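Local coordinates for protein UV damage endonuclease (Sulfolobus acidocaldarius, PDB 3TC3) that probably acts as a metal-dependent endonuclease that cuts DNA at UV-damaged sites and so starts excision repair, at residues Y145-L150 against S186-R191; I79-I84 against I118-G123; V126-V131 against I159-G164; L52-S57 against T83-S88; L60-I65 against G105-F110. One frame throughout, in Å; residues are numbered along the deposited sequence.

Contact 1: residues Y145-L150 against S186-R191; sequences YHADLL and SNISKR
Arg191 swings towards Leu150 and Ala147 because its CG stands anti to the carbonyl carbon (chi1 -73°) and the chain then runs extended from CG to NE. Asn187 holds its CG between the backbone N and the carbonyl carbon (chi1 70°), which turns the amide towards Ala147. The CB of Ala147 points at 186-191 and sits 3.6 Å from Asn187 ND2. It also meets Ile188 CG1 at 3.9 Å. Leu150 and Arg191 slide past each other in opposite directions. Leu150 CB lies over one face of the guanidinium, 3.6 Å from Arg191 NH2. Ala147 O lies over that same face, 3.6 Å from Arg191 NH1. At the edge, nearly in plane, Arg191 NH1 gives a 3.0 Å hydrogen bond to Asn187 O within its own turn. The other N-H groups go to helix 133-153 and the loop after it: NE bonds to Glu156 O, and NH2 bonds to Ile155 O and makes a salt bridge to Asp151. Asn187 ND2 bonds to Asp151 as well. Asp148 pairs with Lys144 and Lys97. Its OD1 accepts from a water at 2.6 Å, and that water links only weakly to Asn187 ND2. Were Arg191 a leucine, Asp151 would probably lose its charged mate, and the carbonyls of Glu156, Ile155 and Asn187 these donors. The contact thus buries a cation whose N-H groups are answered by a carboxylate and carbonyls, so its charge is likely to be well compensated beside the apolar Leu150.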
# COMPACT_ATOMS: atom_id res chain seq x y z
N TYR A 145 -9.29 10.09 4.66
CA TYR A 145 -8.02 10.83 4.70
C TYR A 145 -7.03 10.37 3.61
O TYR A 145 -6.35 11.22 3.01
CB TYR A 145 -7.37 10.65 6.13
CG TYR A 145 -5.85 10.69 6.17
CD1 TYR A 145 -5.12 11.76 5.63
CD2 TYR A 145 -5.13 9.59 6.74
CE1 TYR A 145 -3.70 11.77 5.61
CE2 TYR A 145 -3.76 9.63 6.77
CZ TYR A 145 -3.06 10.73 6.20
OH TYR A 145 -1.70 10.75 6.15
N HIS A 146 -6.97 9.07 3.37
CA HIS A 146 -6.07 8.60 2.32
C HIS A 146 -6.45 9.11 0.95
O HIS A 146 -5.59 9.54 0.21
CB HIS A 146 -6.02 7.05 2.34
CG HIS A 146 -5.19 6.49 3.51
ND1 HIS A 146 -5.58 6.59 4.84
CD2 HIS A 146 -3.91 5.93 3.51
CE1 HIS A 146 -4.57 6.06 5.62
NE2 HIS A 146 -3.59 5.65 4.81
N ALA A 147 -7.77 9.06 0.65
CA ALA A 147 -8.26 9.59 -0.65
C ALA A 147 -8.01 11.09 -0.67
O ALA A 147 -7.59 11.62 -1.73
CB ALA A 147 -9.72 9.31 -0.74
N ASP A 148 -8.28 11.77 0.42
CA ASP A 148 -8.03 13.24 0.41
C ASP A 148 -6.54 13.53 0.12
O ASP A 148 -6.21 14.58 -0.49
CB ASP A 148 -8.41 13.85 1.78
CG ASP A 148 -9.93 13.96 1.98
OD1 ASP A 148 -10.68 13.77 1.02
OD2 ASP A 148 -10.30 14.22 3.13
N LEU A 149 -5.64 12.74 0.75
CA LEU A 149 -4.20 13.03 0.57
C LEU A 149 -3.83 12.89 -0.92
O LEU A 149 -3.19 13.78 -1.53
CB LEU A 149 -3.34 12.13 1.47
CG LEU A 149 -1.84 12.36 1.36
CD1 LEU A 149 -1.51 13.80 1.90
CD2 LEU A 149 -1.08 11.30 2.08
N LEU A 150 -4.22 11.79 -1.52
CA LEU A 150 -3.98 11.52 -2.94
C LEU A 150 -4.68 12.59 -3.82
O LEU A 150 -4.05 13.10 -4.79
CB LEU A 150 -4.47 10.10 -3.26
CG LEU A 150 -3.60 9.05 -2.45
CD1 LEU A 150 -4.24 7.67 -2.68
CD2 LEU A 150 -2.17 9.00 -2.91
N SER A 186 -17.13 7.64 -4.04
CA SER A 186 -16.35 7.34 -5.19
C SER A 186 -14.88 7.65 -5.07
O SER A 186 -14.09 6.94 -5.66
CB SER A 186 -16.85 8.18 -6.39
OG SER A 186 -18.13 7.76 -6.68
N ASN A 187 -14.48 8.74 -4.38
CA ASN A 187 -13.03 9.05 -4.35
C ASN A 187 -12.24 8.03 -3.54
O ASN A 187 -11.04 7.89 -3.75
CB ASN A 187 -12.69 10.48 -3.88
CG ASN A 187 -12.94 10.74 -2.41
OD1 ASN A 187 -13.76 10.09 -1.71
ND2 ASN A 187 -12.18 11.72 -1.89
N ILE A 188 -12.96 7.27 -2.70
CA ILE A 188 -12.30 6.16 -2.00
C ILE A 188 -12.48 4.90 -2.83
O ILE A 188 -11.53 4.15 -3.10
CB ILE A 188 -12.93 5.90 -0.63
CG1 ILE A 188 -12.77 7.17 0.26
CG2 ILE A 188 -12.35 4.60 0.06
CD1 ILE A 188 -13.54 7.05 1.60
N SER A 189 -13.75 4.63 -3.18
CA SER A 189 -14.01 3.31 -3.82
C SER A 189 -13.19 3.12 -5.13
O SER A 189 -12.77 1.98 -5.44
CB SER A 189 -15.53 3.10 -4.06
OG SER A 189 -15.97 4.00 -5.05
N LYS A 190 -13.01 4.17 -5.95
CA LYS A 190 -12.27 4.05 -7.19
C LYS A 190 -10.80 3.68 -7.00
O LYS A 190 -10.18 3.15 -7.90
CB LYS A 190 -12.41 5.31 -8.05
CG LYS A 190 -13.80 5.37 -8.77
CD LYS A 190 -13.96 4.20 -9.82
CE LYS A 190 -15.21 4.35 -10.67
NZ LYS A 190 -16.33 3.64 -9.96
N ARG A 191 -10.29 3.96 -5.80
CA ARG A 191 -8.87 3.78 -5.51
C ARG A 191 -8.66 2.48 -4.75
O ARG A 191 -7.50 2.01 -4.59
CB ARG A 191 -8.36 4.90 -4.64
CG ARG A 191 -8.22 6.20 -5.39
CD ARG A 191 -7.57 7.12 -4.43
NE ARG A 191 -7.11 8.33 -5.16
CZ ARG A 191 -7.68 9.51 -5.15
NH1 ARG A 191 -8.85 9.72 -4.56
NH2 ARG A 191 -7.02 10.54 -5.74
O HOH W 1 -13.24 13.58 0.72

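Contact 2: residues I79-I84 against I118-G123; sequences ISSNTI and ISMHPG
Ile79 crosses both Ile118 and Met120 obliquely, and these two crossings set the apolar half of the contact. Its CD1 reaches 3.7 Å from Ile118 CG2. Its CB stands 4.0 Å from Met120 CG. Met120 leaves the strand with CG anti to the carbonyl carbon, and a bend at chi3 (75°) brings the methyl against the backbone of 79-84. CE ends 3.5 Å from Ser80 O and close to Ile79 O, so the methyl covers two successive backbone carbonyls. The backbones themselves touch once as in a parallel sheet: Ile79 N donates to Ser119 O at 2.9 Å, approaching nearly along the C=O axis. Past this bond the two segments are joined by a water. It donates to Ile79 O at 2.7 Å and accepts from His121 N, and it also bonds to Ser81 OG at 2.9 Å. The CB of Ser81 points at the strand end, and OG comes 3.7 Å from Pro122 CA; the same hydroxyl bonds to His146 of helix 133-153. The loop holds its own shape through a type I turn from Ser80 to Thr83, where Ser80 O accepts from both Thr83 N and Thr83 OG1, and through an ST turn made by Ser80 OG and Asn82 N. The segments meet at the C-terminal ends of barrel strands, and the side chain of His121 is about 6 Å from the manganese ion. The single direct backbone bond and the water together satisfy polar groups of two backbones that part beside the metal site, while Ile79, Ile118 and Met120 supply the apolar packing.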
# COMPACT_ATOMS: atom_id res chain seq x y z
N ILE A 79 3.34 5.54 -0.04
CA ILE A 79 3.40 6.74 0.85
C ILE A 79 2.90 6.39 2.25
O ILE A 79 1.89 5.68 2.41
CB ILE A 79 2.56 7.85 0.25
CG1 ILE A 79 3.19 8.30 -1.06
CG2 ILE A 79 2.44 9.04 1.25
CD1 ILE A 79 2.35 9.42 -1.82
N SER A 80 3.65 6.86 3.23
CA SER A 80 3.30 6.57 4.61
C SER A 80 1.91 7.14 5.02
O SER A 80 1.58 8.29 4.65
CB SER A 80 4.36 7.24 5.55
OG SER A 80 3.89 7.10 6.91
N SER A 81 1.15 6.35 5.74
CA SER A 81 -0.15 6.83 6.33
C SER A 81 0.08 7.86 7.40
O SER A 81 -0.86 8.59 7.78
CB SER A 81 -0.99 5.67 6.85
OG SER A 81 -1.21 4.77 5.78
N ASN A 82 1.32 7.98 7.89
CA ASN A 82 1.58 9.04 8.92
C ASN A 82 1.82 10.38 8.29
O ASN A 82 2.08 11.38 9.03
CB ASN A 82 2.82 8.63 9.75
CG ASN A 82 2.59 7.49 10.60
OD1 ASN A 82 1.46 7.16 10.95
ND2 ASN A 82 3.72 6.89 11.09
N THR A 83 1.76 10.52 6.96
CA THR A 83 2.18 11.77 6.27
C THR A 83 1.53 12.99 6.96
O THR A 83 2.28 13.93 7.30
CB THR A 83 1.79 11.74 4.78
OG1 THR A 83 2.66 10.74 4.17
CG2 THR A 83 2.06 13.09 4.09
N ILE A 84 0.22 12.95 7.11
CA ILE A 84 -0.45 14.02 7.92
C ILE A 84 -0.87 13.36 9.27
O ILE A 84 -1.83 12.60 9.32
CB ILE A 84 -1.72 14.49 7.26
CG1 ILE A 84 -1.49 14.86 5.79
CG2 ILE A 84 -2.35 15.70 8.13
CD1 ILE A 84 -0.48 16.05 5.56
N ILE A 118 1.97 4.98 -7.27
CA ILE A 118 1.82 5.21 -5.80
C ILE A 118 0.76 4.26 -5.19
O ILE A 118 -0.35 4.06 -5.74
CB ILE A 118 1.35 6.68 -5.56
CG1 ILE A 118 2.49 7.68 -5.90
CG2 ILE A 118 0.93 6.92 -4.12
CD1 ILE A 118 3.81 7.45 -5.12
N SER A 119 1.08 3.73 -4.03
CA SER A 119 0.08 3.01 -3.25
C SER A 119 0.15 3.55 -1.80
O SER A 119 1.07 4.34 -1.44
CB SER A 119 0.31 1.51 -3.24
OG SER A 119 1.54 1.22 -2.60
N MET A 120 -0.90 3.25 -1.02
CA MET A 120 -0.90 3.50 0.41
C MET A 120 -1.57 2.31 1.03
O MET A 120 -2.49 1.73 0.44
CB MET A 120 -1.66 4.76 0.83
CG MET A 120 -1.02 6.07 0.21
SD MET A 120 -1.89 7.56 0.88
CE MET A 120 -1.16 7.60 2.54
N HIS A 121 -1.22 2.03 2.31
CA HIS A 121 -1.87 0.90 3.06
C HIS A 121 -2.18 1.44 4.44
O HIS A 121 -1.31 1.57 5.29
CB HIS A 121 -0.84 -0.25 3.15
CG HIS A 121 -1.28 -1.46 3.98
ND1 HIS A 121 -1.23 -1.50 5.31
CD2 HIS A 121 -1.62 -2.75 3.56
CE1 HIS A 121 -1.58 -2.74 5.75
NE2 HIS A 121 -1.80 -3.51 4.68
N PRO A 122 -3.43 1.68 4.71
CA PRO A 122 -3.81 2.20 6.05
C PRO A 122 -3.54 1.24 7.19
O PRO A 122 -3.55 1.68 8.35
CB PRO A 122 -5.35 2.46 5.96
CG PRO A 122 -5.66 2.21 4.67
CD PRO A 122 -4.56 1.64 3.78
N GLY A 123 -3.44 -0.05 6.91
CA GLY A 123 -3.13 -1.08 7.97
C GLY A 123 -4.31 -1.53 8.83
O GLY A 123 -5.45 -1.30 8.48
O HOH W 2 0.48 3.80 3.70

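Contact 3: residues V126-V131 against I159-G164; sequences VVLNSV and IQIHVG
Asn129 carries its amide across to the backbone of Val163 and Gly164, with CG placed between its own backbone N and carbonyl carbon (chi1 73°). CB lies 3.9 Å from Val163 O. CG and OD1 are both 3.2 Å from Val163 O; the two oxygens are acceptors and do not bond. OD1 also comes 3.6 Å from Gly164 CA, an approach that any side chain at Gly164 would obstruct. At this glycine's backbone angles a side chain would also press on the carbonyl O of the residue before it. ND2 touches Val163 CG1 and directs its hydrogens beyond the contact, to Ser165 O, next in the chain after Gly164, and to Ser173 O of helix 170-181. These bonds hold the amide, and the side chain stands about at right angles to that of Val163. The apolar part centres on Ile161. Its CG2 meets Val126 CG1 at 4.0 Å, the two side chains crossing about at right angles. Its CD1 reaches Leu128 CB at 4.1 Å. Two waters tie the backbones together: one accepts from Leu128 N at 2.8 Å and sits by Val126 O and His162 O, and the other donates to Val126 O and accepts from His162 N. A type I turn from Val127 to Ser130 shapes the loop between strand 117-120 and helix 133-153. The loop lies over the C-terminal end of strand 158-162. Helix 170-181 lies against them, with Phe177 on Leu128, Asn129 and Ile161, while strand 192-195 pairs with Ile161 by backbone bonds, and its Leu192 touches the Ile161 side chain.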
# COMPACT_ATOMS: atom_id res chain seq x y z
N VAL A 126 -8.04 -0.28 9.83
CA VAL A 126 -9.17 -0.22 8.89
C VAL A 126 -9.78 -1.63 8.77
O VAL A 126 -9.16 -2.56 8.24
CB VAL A 126 -8.68 0.33 7.52
CG1 VAL A 126 -9.79 0.27 6.43
CG2 VAL A 126 -8.27 1.75 7.80
N VAL A 127 -11.03 -1.69 9.21
CA VAL A 127 -11.76 -2.99 9.17
C VAL A 127 -13.11 -2.68 8.52
O VAL A 127 -14.12 -2.42 9.20
CB VAL A 127 -11.99 -3.58 10.59
CG1 VAL A 127 -12.57 -4.99 10.36
CG2 VAL A 127 -10.64 -3.63 11.36
N LEU A 128 -13.10 -2.68 7.18
CA LEU A 128 -14.26 -2.12 6.44
C LEU A 128 -15.46 -3.02 6.67
O LEU A 128 -16.59 -2.53 6.59
CB LEU A 128 -13.89 -2.00 4.94
CG LEU A 128 -15.13 -1.49 4.13
CD1 LEU A 128 -15.51 -0.04 4.51
CD2 LEU A 128 -14.62 -1.48 2.70
N ASN A 129 -15.21 -4.32 6.95
CA ASN A 129 -16.33 -5.26 7.12
C ASN A 129 -16.58 -5.57 8.58
O ASN A 129 -17.17 -6.63 8.98
CB ASN A 129 -16.01 -6.57 6.38
CG ASN A 129 -14.96 -7.38 7.09
OD1 ASN A 129 -14.23 -6.89 7.96
ND2 ASN A 129 -14.99 -8.71 6.84
N SER A 130 -16.18 -4.70 9.50
CA SER A 130 -16.51 -4.96 10.92
C SER A 130 -18.00 -5.09 11.19
O SER A 130 -18.81 -4.44 10.54
CB SER A 130 -16.04 -3.73 11.77
OG SER A 130 -16.23 -4.01 13.18
N VAL A 131 -18.34 -5.91 12.17
CA VAL A 131 -19.74 -5.93 12.62
C VAL A 131 -20.11 -4.74 13.52
O VAL A 131 -21.30 -4.51 13.81
CB VAL A 131 -20.08 -7.26 13.38
CG1 VAL A 131 -19.83 -8.52 12.54
CG2 VAL A 131 -19.30 -7.39 14.66
N ILE A 159 -5.30 2.52 -2.77
CA ILE A 159 -5.36 2.38 -1.30
C ILE A 159 -5.66 0.96 -1.09
O ILE A 159 -6.75 0.47 -1.45
CB ILE A 159 -6.52 3.29 -0.69
CG1 ILE A 159 -6.26 4.75 -1.03
CG2 ILE A 159 -6.57 3.03 0.80
CD1 ILE A 159 -7.57 5.64 -0.75
N GLN A 160 -4.70 0.24 -0.49
CA GLN A 160 -4.82 -1.23 -0.36
C GLN A 160 -5.23 -1.54 1.08
O GLN A 160 -4.63 -1.07 2.13
CB GLN A 160 -3.48 -1.91 -0.70
CG GLN A 160 -2.38 -1.64 0.15
CD GLN A 160 -1.13 -2.26 -0.50
OE1 GLN A 160 -0.48 -1.55 -1.31
NE2 GLN A 160 -0.88 -3.60 -0.30
N ILE A 161 -6.21 -2.46 1.16
CA ILE A 161 -6.60 -2.96 2.47
C ILE A 161 -6.80 -4.49 2.50
O ILE A 161 -6.88 -5.06 1.45
CB ILE A 161 -7.93 -2.34 2.98
CG1 ILE A 161 -9.05 -2.66 2.00
CG2 ILE A 161 -7.70 -0.81 3.16
CD1 ILE A 161 -10.52 -2.20 2.58
N HIS A 162 -6.72 -5.09 3.71
CA HIS A 162 -7.17 -6.48 3.85
C HIS A 162 -8.67 -6.51 3.94
O HIS A 162 -9.40 -5.49 4.13
CB HIS A 162 -6.54 -7.02 5.12
CG HIS A 162 -5.10 -7.28 4.97
ND1 HIS A 162 -4.18 -6.82 5.83
CD2 HIS A 162 -4.40 -7.98 3.98
CE1 HIS A 162 -2.94 -7.27 5.45
NE2 HIS A 162 -3.08 -7.97 4.32
N VAL A 163 -9.25 -7.72 3.80
CA VAL A 163 -10.68 -7.85 3.86
C VAL A 163 -11.19 -7.45 5.25
O VAL A 163 -12.28 -6.86 5.40
CB VAL A 163 -11.13 -9.29 3.41
CG1 VAL A 163 -12.58 -9.38 3.61
CG2 VAL A 163 -10.82 -9.44 1.96
N GLY A 164 -10.41 -7.85 6.24
CA GLY A 164 -10.73 -7.40 7.57
C GLY A 164 -11.05 -8.54 8.55
O GLY A 164 -10.29 -9.51 8.76
O HOH W 3 -10.83 -3.84 5.97
O HOH W 4 -6.86 -3.41 6.24

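Contact 4: residues L52-S57 against T83-S88; sequences LKVSSS and TIPLAS
The long loop between strand 76-78 and helix 96-99 of the TIM barrel leans here on helix 48-71, with Pro85 meeting Val54 and Ser55. The proline is the second residue of a type II turn from Ile84 to Ala87. Its CG touches Val54 CG1 at 3.7 Å, and the two side chains cross obliquely. Its CD comes 3.3 Å from Ser55 OG. Ile84 touches the same serine with the end of its side chain: CD1 lies 3.5 Å from Ser55 OG and 3.6 Å from Ser55 CB. With chi1 at -56°, Ser55 OG is anti to the carbonyl carbon and bonds back to Val51 O of its own helix. The hydroxyl's hydrogen bond is thus made within the helix, while its oxygen packs against Ile84 and Pro85. One step earlier in the loop, Thr83 O receives a CA-H...O contact from Ser55 CA at 3.6 Å; this carbonyl is also bonded by Asn58 ND2. Without the Pro85 ring, as with an alanine here, a gap is likely to open beside Val54 CG1 and Ser55 OG, and the turn to gain freedom of backbone rotation. Around the contact, Thr40 and Ile41 lie against Pro85 and Val54. Helix 133-153 also touches the loop, where Tyr145 OH bonds to Ile84 N and Leu149 packs on Ile84. Trp96 of helix 96-99 also touches Ile84, so the loop touches three helices.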
# COMPACT_ATOMS: atom_id res chain seq x y z
N LEU A 52 0.95 20.83 11.39
CA LEU A 52 1.52 21.47 10.21
C LEU A 52 3.04 21.30 10.18
O LEU A 52 3.59 21.05 9.12
CB LEU A 52 1.11 22.97 10.13
CG LEU A 52 -0.40 23.06 9.94
CD1 LEU A 52 -0.96 24.48 10.36
CD2 LEU A 52 -0.85 22.64 8.52
N LYS A 53 3.69 21.37 11.33
CA LYS A 53 5.12 21.21 11.40
C LYS A 53 5.53 19.81 11.02
O LYS A 53 6.47 19.68 10.26
CB LYS A 53 5.61 21.52 12.81
CG LYS A 53 7.10 21.54 13.01
CD LYS A 53 7.34 22.20 14.35
CE LYS A 53 8.22 21.27 15.18
NZ LYS A 53 9.67 21.48 14.87
N VAL A 54 4.87 18.79 11.54
CA VAL A 54 5.32 17.43 11.22
C VAL A 54 4.85 17.05 9.81
O VAL A 54 5.58 16.40 9.13
CB VAL A 54 4.89 16.45 12.32
CG1 VAL A 54 5.25 14.98 11.97
CG2 VAL A 54 5.47 16.88 13.66
N SER A 55 3.66 17.51 9.39
CA SER A 55 3.26 17.29 7.98
C SER A 55 4.24 17.92 6.99
O SER A 55 4.65 17.28 6.03
CB SER A 55 1.83 17.79 7.74
OG SER A 55 0.87 17.19 8.63
N SER A 56 4.62 19.20 7.22
CA SER A 56 5.57 19.81 6.37
C SER A 56 6.90 19.04 6.33
O SER A 56 7.49 18.94 5.26
CB SER A 56 5.78 21.30 6.75
OG SER A 56 4.60 21.99 6.45
N SER A 57 7.40 18.59 7.48
CA SER A 57 8.70 17.95 7.43
C SER A 57 8.52 16.60 6.73
O SER A 57 9.40 16.21 5.95
CB SER A 57 9.40 17.73 8.75
OG SER A 57 8.58 17.20 9.80
N THR A 83 1.76 10.52 6.96
CA THR A 83 2.18 11.77 6.27
C THR A 83 1.53 12.99 6.96
O THR A 83 2.28 13.93 7.30
CB THR A 83 1.79 11.74 4.78
OG1 THR A 83 2.66 10.74 4.17
CG2 THR A 83 2.06 13.09 4.09
N ILE A 84 0.22 12.95 7.11
CA ILE A 84 -0.45 14.02 7.92
C ILE A 84 -0.87 13.36 9.27
O ILE A 84 -1.83 12.60 9.32
CB ILE A 84 -1.72 14.49 7.26
CG1 ILE A 84 -1.49 14.86 5.79
CG2 ILE A 84 -2.35 15.70 8.13
CD1 ILE A 84 -0.48 16.05 5.56
N PRO A 85 -0.11 13.57 10.36
CA PRO A 85 -0.41 12.84 11.58
C PRO A 85 -1.78 13.01 12.17
O PRO A 85 -2.16 14.18 12.29
CB PRO A 85 0.67 13.36 12.54
CG PRO A 85 1.76 13.77 11.72
CD PRO A 85 1.06 14.45 10.51
N LEU A 86 -2.45 11.91 12.60
CA LEU A 86 -3.76 11.99 13.25
C LEU A 86 -4.88 12.58 12.38
O LEU A 86 -5.97 12.90 12.88
CB LEU A 86 -3.71 12.76 14.61
CG LEU A 86 -2.74 12.13 15.61
CD1 LEU A 86 -2.55 13.21 16.72
CD2 LEU A 86 -3.40 10.81 16.12
N ALA A 87 -4.68 12.59 11.05
CA ALA A 87 -5.66 13.23 10.15
C ALA A 87 -7.08 12.74 10.23
O ALA A 87 -8.01 13.52 9.96
CB ALA A 87 -5.18 13.12 8.67
N SER A 88 -7.29 11.47 10.57
CA SER A 88 -8.72 11.03 10.60
C SER A 88 -9.29 10.97 12.00
O SER A 88 -10.44 10.53 12.18
CB SER A 88 -8.86 9.65 9.94
OG SER A 88 -8.16 8.72 10.77

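Contact 5: residues L60-I65 against G105-F110; sequences LCLKNI and GDIGDF
Phe110 and Asp106 present two flat groups to Lys63, and the lysine chain passes between them. The Phe110 ring receives Lys63 CE obliquely, with CE 3.8 Å from Phe110 CD1. The Asp106 carboxylate takes Lys63 NZ on the syn side of OD2, 15° out of its plane. This salt bridge measures 2.8 Å from Lys63 NZ to Asp106 OD2. NZ stands farther from OD1, at 3.4 Å, so one oxygen does most of the work. Lys63 reaches this place by a bent course: CG is anti to the backbone N, and bends at chi2 (68°) and chi4 lead the chain round to the acid, whose side chain it crosses about at right angles. Its first carbons lie along Ile107, with Lys63 CB 4.0 Å from Ile107 CG1, the two side chains running in opposite directions. Leu62 CD2 meets Ile107 CG2 at 4.2 Å. The segments belong to two outer helices of the barrel, 48-71 and 101-113, whose axes approach to 10.2 Å and run nearly parallel, 15° apart. Ile107 also packs on Leu59 and Leu66, and Phe110 on Leu70, so the apolar side of the interface continues along helix 48-71. The disulfide of Cys61 with Cys35 ties the same helix to the loop before it. One lysine serves both kinds of contact: its CB and CD lie along Ile107 and its CE meets Phe110, while its ammonium group pairs with the partly exposed Asp106 and makes a long, weak ion pair with Glu67, so Asp106 is likely to be its main counter-charge.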
# COMPACT_ATOMS: atom_id res chain seq x y z
N LEU A 60 8.35 17.38 2.92
CA LEU A 60 9.72 17.71 2.43
C LEU A 60 10.56 16.46 2.16
O LEU A 60 11.22 16.31 1.10
CB LEU A 60 10.47 18.57 3.47
CG LEU A 60 11.88 19.02 2.98
CD1 LEU A 60 12.09 20.51 3.22
CD2 LEU A 60 13.17 18.19 3.42
N CYS A 61 10.56 15.55 3.15
CA CYS A 61 11.31 14.31 3.08
C CYS A 61 10.72 13.43 2.01
O CYS A 61 11.47 12.84 1.23
CB CYS A 61 11.24 13.66 4.41
SG CYS A 61 12.40 14.47 5.62
N LEU A 62 9.38 13.37 1.93
CA LEU A 62 8.77 12.60 0.78
C LEU A 62 9.24 13.11 -0.57
O LEU A 62 9.57 12.29 -1.41
CB LEU A 62 7.21 12.65 0.89
CG LEU A 62 6.47 11.89 -0.25
CD1 LEU A 62 6.81 10.36 -0.40
CD2 LEU A 62 4.96 12.08 -0.04
N LYS A 63 9.32 14.45 -0.77
CA LYS A 63 9.79 14.96 -2.05
C LYS A 63 11.22 14.52 -2.25
O LYS A 63 11.56 14.06 -3.33
CB LYS A 63 9.73 16.50 -2.07
CG LYS A 63 10.17 17.10 -3.38
CD LYS A 63 9.26 16.85 -4.59
CE LYS A 63 9.88 17.34 -5.94
NZ LYS A 63 10.06 18.87 -6.03
N ASN A 64 12.03 14.62 -1.21
CA ASN A 64 13.44 14.20 -1.33
C ASN A 64 13.58 12.70 -1.66
O ASN A 64 14.39 12.32 -2.49
CB ASN A 64 14.19 14.55 -0.08
CG ASN A 64 14.44 16.05 0.02
OD1 ASN A 64 14.33 16.80 -0.97
ND2 ASN A 64 14.68 16.51 1.23
N ILE A 65 12.74 11.87 -1.01
CA ILE A 65 12.74 10.48 -1.35
C ILE A 65 12.37 10.19 -2.79
O ILE A 65 12.99 9.31 -3.43
CB ILE A 65 11.73 9.74 -0.34
CG1 ILE A 65 12.29 9.69 1.07
CG2 ILE A 65 11.35 8.31 -0.89
CD1 ILE A 65 11.31 9.09 2.11
N GLY A 105 0.74 19.81 -4.21
CA GLY A 105 0.71 19.91 -5.65
C GLY A 105 2.08 19.63 -6.29
O GLY A 105 2.16 18.98 -7.32
N ASP A 106 3.16 20.10 -5.66
CA ASP A 106 4.52 19.97 -6.17
C ASP A 106 4.93 18.48 -6.22
O ASP A 106 5.47 18.01 -7.25
CB ASP A 106 5.50 20.76 -5.31
CG ASP A 106 6.96 20.48 -5.64
OD1 ASP A 106 7.44 20.93 -6.70
OD2 ASP A 106 7.68 19.82 -4.86
N ILE A 107 4.58 17.75 -5.13
CA ILE A 107 4.92 16.34 -5.02
C ILE A 107 4.11 15.59 -6.08
O ILE A 107 4.65 14.76 -6.79
CB ILE A 107 4.62 15.83 -3.61
CG1 ILE A 107 5.74 16.30 -2.63
CG2 ILE A 107 4.54 14.24 -3.65
CD1 ILE A 107 5.29 16.27 -1.15
N GLY A 108 2.80 15.91 -6.18
CA GLY A 108 2.01 15.26 -7.20
C GLY A 108 2.50 15.54 -8.63
O GLY A 108 2.51 14.61 -9.48
N ASP A 109 2.91 16.77 -8.91
CA ASP A 109 3.48 17.05 -10.25
C ASP A 109 4.67 16.23 -10.53
O ASP A 109 4.81 15.67 -11.63
CB ASP A 109 3.89 18.54 -10.43
CG ASP A 109 2.71 19.46 -10.41
OD1 ASP A 109 1.55 19.03 -10.62
OD2 ASP A 109 2.95 20.67 -10.16
N PHE A 110 5.53 16.03 -9.52
CA PHE A 110 6.74 15.27 -9.72
C PHE A 110 6.39 13.81 -10.00
O PHE A 110 6.99 13.16 -10.85
CB PHE A 110 7.62 15.34 -8.46
CG PHE A 110 8.93 14.65 -8.61
CD1 PHE A 110 10.03 15.34 -9.17
CD2 PHE A 110 9.11 13.29 -8.25
CE1 PHE A 110 11.28 14.70 -9.34
CE2 PHE A 110 10.38 12.63 -8.40
CZ PHE A 110 11.46 13.37 -8.94

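How the contacts relate
The five contacts belong to an eight-stranded parallel TIM barrel, with contacts 3 and 5 on opposite sides of the chain's centre. Contacts 2 and 3 reach neighbouring strands, 117-120 and 158-162, and are joined by the backbone bond from Gln160 N to Met120 O. Contacts 4 and 5 both use helix 48-71, with centres about 15 Å apart. Contact 2 shares Thr83 and Ile84 with contact 4. Contact 1 adds helix 133-153, whose His146 and Tyr145 bond to Ser81, and its Arg191 O bonds to Ile159 N of contact 3. Contacts 3 and 5 are farthest apart, about 28 Å between centres. Along the chain, contact 4 opens first and contact 1 closes last. Neighbouring strands and helices are thus joined to one another, and contact 2 comes close to the manganese site.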